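Local coordinates for NADB-Rossmann Superfamily protein (Streptococcus agalactiae, PDB 3LEC) that is of unknown function but has a Rossmann-type fold, binds zinc, and is probably a tRNA (adenine(22)-N1)-methyltransferase, at residues 4-16 with 31-43. Numbering follows the deposited sequence.
Sequences MDLQLSKRLQKVA and DHAYLPIFLLQMG. With SO4 (sulfate ion), chain E.
An extended strip, M4 to L8, runs antiparallel along helix 34-41, from Q41 back to Y34. S9, at the N-cap of helix 10-16, accepts a weak bond from L12 N. That helix crosses helix 34-41 at -51° with the axes 10.3 Å apart. Q41 anchors the outer end. Its OE1 accepts from L6 N at 2.8 Å, with a C=O...N angle of 118°. With chi1 at 83°, CG of Q41 is flanked by both its backbone N and its carbonyl carbon, and the extended chain beyond carries the amide to the strip. L6 splits its branches: CD2 meets I37 CG2 at 3.8 Å, while CD1 lies against F38 CB. L8 CD1 approaches the F38 ring obliquely, 3.7 Å from CD2 of F38. Over one face of that ring, toward the rim, comes Q13 NE2, 3.9 Å from F38 CZ; CG of M42 lies over the rim of the opposite face. Deeper in, A16 CB reaches L35 CD1 at 3.5 Å and also touches L39. L35 and V15 both pack on T95 of the central sheet. At the far end R11 NH2 makes a long, loose salt bridge of 3.5 Å to D31 OD2, while NH1 hydrogen-bonds Q124 OE1, its stronger partner. D31 OD1 accepts from H32 ND1 at 2.7 Å. One firm bond, L6 N to Q41 OE1, thus sets the arm's register on helix 34-41, and apolar packing supplies much of the buried surface.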
loop_
_atom_site.group_PDB
_atom_site.type_symbol
_atom_site.label_atom_id
_atom_site.label_comp_id
_atom_site.label_asym_id
_atom_site.label_seq_id
_atom_site.Cartn_x
_atom_site.Cartn_y
_atom_site.Cartn_z
HETATM N N MSE A 4 -12.611 -21.628 11.636
HETATM C CA MSE A 4 -11.577 -20.614 11.876
HETATM C C MSE A 4 -11.126 -19.870 10.611
HETATM O O MSE A 4 -10.315 -18.952 10.695
HETATM C CB MSE A 4 -10.368 -21.195 12.606
HETATM C CG MSE A 4 -10.663 -21.725 14.006
HETATM SE SE MSE A 4 -11.273 -20.327 15.255
HETATM C CE MSE A 4 -9.673 -19.220 15.350
ATOM N N ASP A 5 -11.645 -20.240 9.451
ATOM C CA ASP A 5 -11.343 -19.457 8.244
ATOM C C ASP A 5 -11.857 -18.026 8.414
ATOM O O ASP A 5 -12.982 -17.806 8.868
ATOM C CB ASP A 5 -11.929 -20.117 7.004
ATOM C CG ASP A 5 -11.151 -21.348 6.581
ATOM O OD1 ASP A 5 -10.027 -21.599 7.109
ATOM O OD2 ASP A 5 -11.657 -22.058 5.696
ATOM N N LEU A 6 -11.022 -17.053 8.077
ATOM C CA LEU A 6 -11.439 -15.677 8.174
ATOM C C LEU A 6 -11.701 -15.091 6.807
ATOM O O LEU A 6 -11.112 -15.522 5.793
ATOM C CB LEU A 6 -10.471 -14.830 9.008
ATOM C CG LEU A 6 -9.009 -14.556 8.717
ATOM C CD1 LEU A 6 -8.844 -13.575 7.543
ATOM C CD2 LEU A 6 -8.440 -13.928 9.977
ATOM N N GLN A 7 -12.626 -14.135 6.791
ATOM C CA GLN A 7 -12.997 -13.401 5.604
ATOM C C GLN A 7 -12.400 -12.018 5.766
ATOM O O GLN A 7 -12.719 -11.297 6.726
ATOM C CB GLN A 7 -14.531 -13.298 5.452
ATOM C CG GLN A 7 -15.246 -14.635 5.171
ATOM C CD GLN A 7 -16.762 -14.515 4.900
ATOM O OE1 GLN A 7 -17.404 -13.509 5.218
ATOM N NE2 GLN A 7 -17.336 -15.571 4.331
ATOM N N LEU A 8 -11.517 -11.657 4.838
ATOM C CA LEU A 8 -10.859 -10.346 4.841
ATOM C C LEU A 8 -11.797 -9.236 4.380
ATOM O O LEU A 8 -12.717 -9.470 3.590
ATOM C CB LEU A 8 -9.631 -10.353 3.930
ATOM C CG LEU A 8 -8.421 -11.204 4.381
ATOM C CD1 LEU A 8 -7.393 -11.155 3.282
ATOM C CD2 LEU A 8 -7.827 -10.663 5.681
ATOM N N SER A 9 -11.530 -8.025 4.852
ATOM C CA SER A 9 -12.169 -6.822 4.302
ATOM C C SER A 9 -11.849 -6.742 2.795
ATOM O O SER A 9 -10.886 -7.369 2.354
ATOM C CB SER A 9 -11.644 -5.588 5.055
ATOM O OG SER A 9 -10.226 -5.434 4.896
ATOM N N LYS A 10 -12.640 -6.012 1.998
ATOM C CA LYS A 10 -12.290 -5.861 0.566
ATOM C C LYS A 10 -10.873 -5.337 0.368
ATOM O O LYS A 10 -10.120 -5.805 -0.504
ATOM C CB LYS A 10 -13.294 -4.951 -0.161
ATOM C CG LYS A 10 -14.652 -5.597 -0.330
ATOM C CD LYS A 10 -15.700 -4.647 -0.932
ATOM C CE LYS A 10 -15.396 -4.317 -2.379
ATOM N NZ LYS A 10 -16.540 -3.600 -3.030
ATOM N N ARG A 11 -10.509 -4.344 1.180
ATOM C CA ARG A 11 -9.240 -3.697 1.072
ATOM C C ARG A 11 -8.112 -4.720 1.219
ATOM O O ARG A 11 -7.216 -4.801 0.374
ATOM C CB ARG A 11 -9.141 -2.583 2.118
ATOM C CG ARG A 11 -7.815 -1.822 2.191
ATOM C CD ARG A 11 -7.836 -0.844 3.363
ATOM N NE ARG A 11 -7.914 -1.552 4.643
ATOM C CZ ARG A 11 -6.877 -1.851 5.435
ATOM N NH1 ARG A 11 -5.645 -1.494 5.118
ATOM N NH2 ARG A 11 -7.082 -2.501 6.569
ATOM N N LEU A 12 -8.167 -5.505 2.290
ATOM C CA LEU A 12 -7.120 -6.489 2.532
ATOM C C LEU A 12 -7.202 -7.690 1.573
ATOM O O LEU A 12 -6.177 -8.262 1.205
ATOM C CB LEU A 12 -7.154 -6.967 3.982
ATOM C CG LEU A 12 -6.752 -5.947 5.059
ATOM C CD1 LEU A 12 -6.712 -6.677 6.394
ATOM C CD2 LEU A 12 -5.412 -5.321 4.797
ATOM N N GLN A 13 -8.416 -8.050 1.172
ATOM C CA GLN A 13 -8.615 -9.141 0.195
ATOM C C GLN A 13 -7.949 -8.795 -1.115
ATOM O O GLN A 13 -7.305 -9.649 -1.721
ATOM C CB GLN A 13 -10.102 -9.449 -0.027
ATOM C CG GLN A 13 -10.381 -10.670 -1.002
ATOM C CD GLN A 13 -9.757 -11.961 -0.504
ATOM O OE1 GLN A 13 -8.949 -12.600 -1.217
ATOM N NE2 GLN A 13 -10.134 -12.381 0.711
ATOM N N LYS A 14 -8.150 -7.562 -1.569
ATOM C CA LYS A 14 -7.546 -7.119 -2.826
ATOM C C LYS A 14 -6.008 -7.030 -2.756
ATOM O O LYS A 14 -5.332 -7.256 -3.749
ATOM C CB LYS A 14 -8.256 -5.868 -3.340
ATOM C CG LYS A 14 -9.659 -6.259 -3.830
ATOM C CD LYS A 14 -10.557 -5.095 -4.188
ATOM C CE LYS A 14 -12.000 -5.585 -4.407
ATOM N NZ LYS A 14 -12.145 -6.290 -5.713
ATOM N N VAL A 15 -5.461 -6.764 -1.573
ATOM C CA VAL A 15 -4.028 -6.943 -1.353
ATOM C C VAL A 15 -3.641 -8.440 -1.436
ATOM O O VAL A 15 -2.706 -8.791 -2.136
ATOM C CB VAL A 15 -3.568 -6.348 -0.001
ATOM C CG1 VAL A 15 -2.108 -6.674 0.286
ATOM C CG2 VAL A 15 -3.746 -4.848 -0.007
ATOM N N ALA A 16 -4.338 -9.299 -0.693
ATOM C CA ALA A 16 -4.063 -10.764 -0.720
ATOM C C ALA A 16 -4.073 -11.338 -2.136
ATOM O O ALA A 16 -3.261 -12.209 -2.435
ATOM C CB ALA A 16 -5.067 -11.525 0.145
ATOM N N ASP A 31 -2.177 -5.635 10.304
ATOM C CA ASP A 31 -3.456 -5.345 10.930
ATOM C C ASP A 31 -3.939 -6.641 11.605
ATOM O O ASP A 31 -4.587 -7.480 10.979
ATOM C CB ASP A 31 -4.445 -4.839 9.863
ATOM C CG ASP A 31 -5.830 -4.546 10.418
ATOM O OD1 ASP A 31 -6.031 -4.654 11.642
ATOM O OD2 ASP A 31 -6.726 -4.208 9.617
ATOM N N HIS A 32 -3.574 -6.801 12.883
ATOM C CA HIS A 32 -4.021 -7.921 13.703
ATOM C C HIS A 32 -3.609 -9.293 13.120
ATOM O O HIS A 32 -4.149 -10.319 13.511
ATOM C CB HIS A 32 -5.544 -7.886 13.917
ATOM C CG HIS A 32 -6.022 -6.744 14.761
ATOM N ND1 HIS A 32 -6.348 -5.512 14.231
ATOM C CD2 HIS A 32 -6.244 -6.650 16.094
ATOM C CE1 HIS A 32 -6.739 -4.706 15.205
ATOM N NE2 HIS A 32 -6.679 -5.369 16.345
ATOM N N ALA A 33 -2.632 -9.279 12.212
ATOM C CA ALA A 33 -2.181 -10.463 11.453
ATOM C C ALA A 33 -3.270 -11.119 10.603
ATOM O O ALA A 33 -3.149 -12.285 10.216
ATOM C CB ALA A 33 -1.529 -11.484 12.362
ATOM N N TYR A 34 -4.338 -10.380 10.302
ATOM C CA TYR A 34 -5.410 -10.963 9.506
ATOM C C TYR A 34 -4.959 -11.490 8.150
ATOM O O TYR A 34 -5.245 -12.641 7.772
ATOM C CB TYR A 34 -6.532 -9.964 9.301
ATOM C CG TYR A 34 -7.263 -9.561 10.568
ATOM C CD1 TYR A 34 -7.540 -10.477 11.594
ATOM C CD2 TYR A 34 -7.713 -8.259 10.709
ATOM C CE1 TYR A 34 -8.248 -10.059 12.763
ATOM C CE2 TYR A 34 -8.395 -7.843 11.831
ATOM C CZ TYR A 34 -8.673 -8.728 12.850
ATOM O OH TYR A 34 -9.391 -8.222 13.930
ATOM N N LEU A 35 -4.267 -10.633 7.421
ATOM C CA LEU A 35 -3.780 -10.966 6.100
ATOM C C LEU A 35 -2.816 -12.181 6.125
ATOM O O LEU A 35 -3.042 -13.147 5.400
ATOM C CB LEU A 35 -3.170 -9.723 5.452
ATOM C CG LEU A 35 -2.434 -9.957 4.131
ATOM C CD1 LEU A 35 -3.395 -10.479 3.089
ATOM C CD2 LEU A 35 -1.719 -8.684 3.669
ATOM N N PRO A 36 -1.779 -12.172 6.987
ATOM C CA PRO A 36 -0.999 -13.415 7.062
ATOM C C PRO A 36 -1.833 -14.666 7.448
ATOM O O PRO A 36 -1.617 -15.744 6.879
ATOM C CB PRO A 36 0.072 -13.117 8.136
ATOM C CG PRO A 36 0.170 -11.675 8.221
ATOM C CD PRO A 36 -1.165 -11.085 7.771
ATOM N N ILE A 37 -2.801 -14.539 8.367
ATOM C CA ILE A 37 -3.637 -15.694 8.737
ATOM C C ILE A 37 -4.451 -16.201 7.545
ATOM O O ILE A 37 -4.553 -17.400 7.329
ATOM C CB ILE A 37 -4.566 -15.399 9.972
ATOM C CG1 ILE A 37 -3.717 -15.297 11.246
ATOM C CG2 ILE A 37 -5.650 -16.475 10.148
ATOM C CD1 ILE A 37 -4.374 -14.506 12.356
ATOM N N PHE A 38 -5.034 -15.288 6.787
ATOM C CA PHE A 38 -5.800 -15.681 5.621
ATOM C C PHE A 38 -4.921 -16.500 4.678
ATOM O O PHE A 38 -5.296 -17.600 4.256
ATOM C CB PHE A 38 -6.343 -14.473 4.860
ATOM C CG PHE A 38 -7.022 -14.869 3.583
ATOM C CD1 PHE A 38 -8.229 -15.577 3.619
ATOM C CD2 PHE A 38 -6.409 -14.630 2.354
ATOM C CE1 PHE A 38 -8.851 -16.009 2.437
ATOM C CE2 PHE A 38 -7.029 -15.029 1.149
ATOM C CZ PHE A 38 -8.240 -15.722 1.187
ATOM N N LEU A 39 -3.738 -15.968 4.394
ATOM C CA LEU A 39 -2.875 -16.532 3.360
ATOM C C LEU A 39 -2.346 -17.883 3.800
ATOM O O LEU A 39 -2.250 -18.794 2.972
ATOM C CB LEU A 39 -1.725 -15.582 3.043
ATOM C CG LEU A 39 -2.177 -14.314 2.315
ATOM C CD1 LEU A 39 -0.978 -13.403 2.112
ATOM C CD2 LEU A 39 -2.883 -14.674 0.965
ATOM N N LEU A 40 -2.004 -18.004 5.088
ATOM C CA LEU A 40 -1.501 -19.272 5.632
ATOM C C LEU A 40 -2.582 -20.327 5.846
ATOM O O LEU A 40 -2.344 -21.513 5.594
ATOM C CB LEU A 40 -0.696 -19.055 6.927
ATOM C CG LEU A 40 0.818 -18.883 6.734
ATOM C CD1 LEU A 40 1.441 -20.115 6.033
ATOM C CD2 LEU A 40 1.183 -17.601 5.957
ATOM N N GLN A 41 -3.768 -19.915 6.302
ATOM C CA GLN A 41 -4.838 -20.890 6.520
ATOM C C GLN A 41 -5.291 -21.503 5.189
ATOM O O GLN A 41 -5.739 -22.645 5.162
ATOM C CB GLN A 41 -6.017 -20.286 7.290
ATOM C CG GLN A 41 -7.005 -19.516 6.434
ATOM C CD GLN A 41 -7.978 -18.640 7.243
ATOM O OE1 GLN A 41 -8.777 -17.903 6.670
ATOM N NE2 GLN A 41 -7.909 -18.723 8.560
HETATM N N MSE A 42 -5.151 -20.762 4.087
HETATM C CA MSE A 42 -5.617 -21.258 2.782
HETATM C C MSE A 42 -4.494 -22.005 2.059
HETATM O O MSE A 42 -4.695 -22.516 0.956
HETATM C CB MSE A 42 -6.123 -20.123 1.885
HETATM C CG MSE A 42 -7.209 -19.242 2.491
HETATM SE SE MSE A 42 -8.889 -20.185 2.725
HETATM C CE MSE A 42 -9.554 -19.981 0.874
ATOM N N GLY A 43 -3.321 -22.044 2.682
ATOM C CA GLY A 43 -2.122 -22.619 2.069
ATOM C C GLY A 43 -1.568 -21.826 0.893
ATOM O O GLY A 43 -0.728 -22.345 0.148
HETATM S S SO4 E . -19.263 -3.383 -0.492
HETATM O O1 SO4 E . -19.946 -2.217 -1.046
HETATM O O2 SO4 E . -20.097 -4.046 0.504
HETATM O O3 SO4 E . -18.991 -4.309 -1.581
HETATM O O4 SO4 E . -18.017 -2.986 0.158
#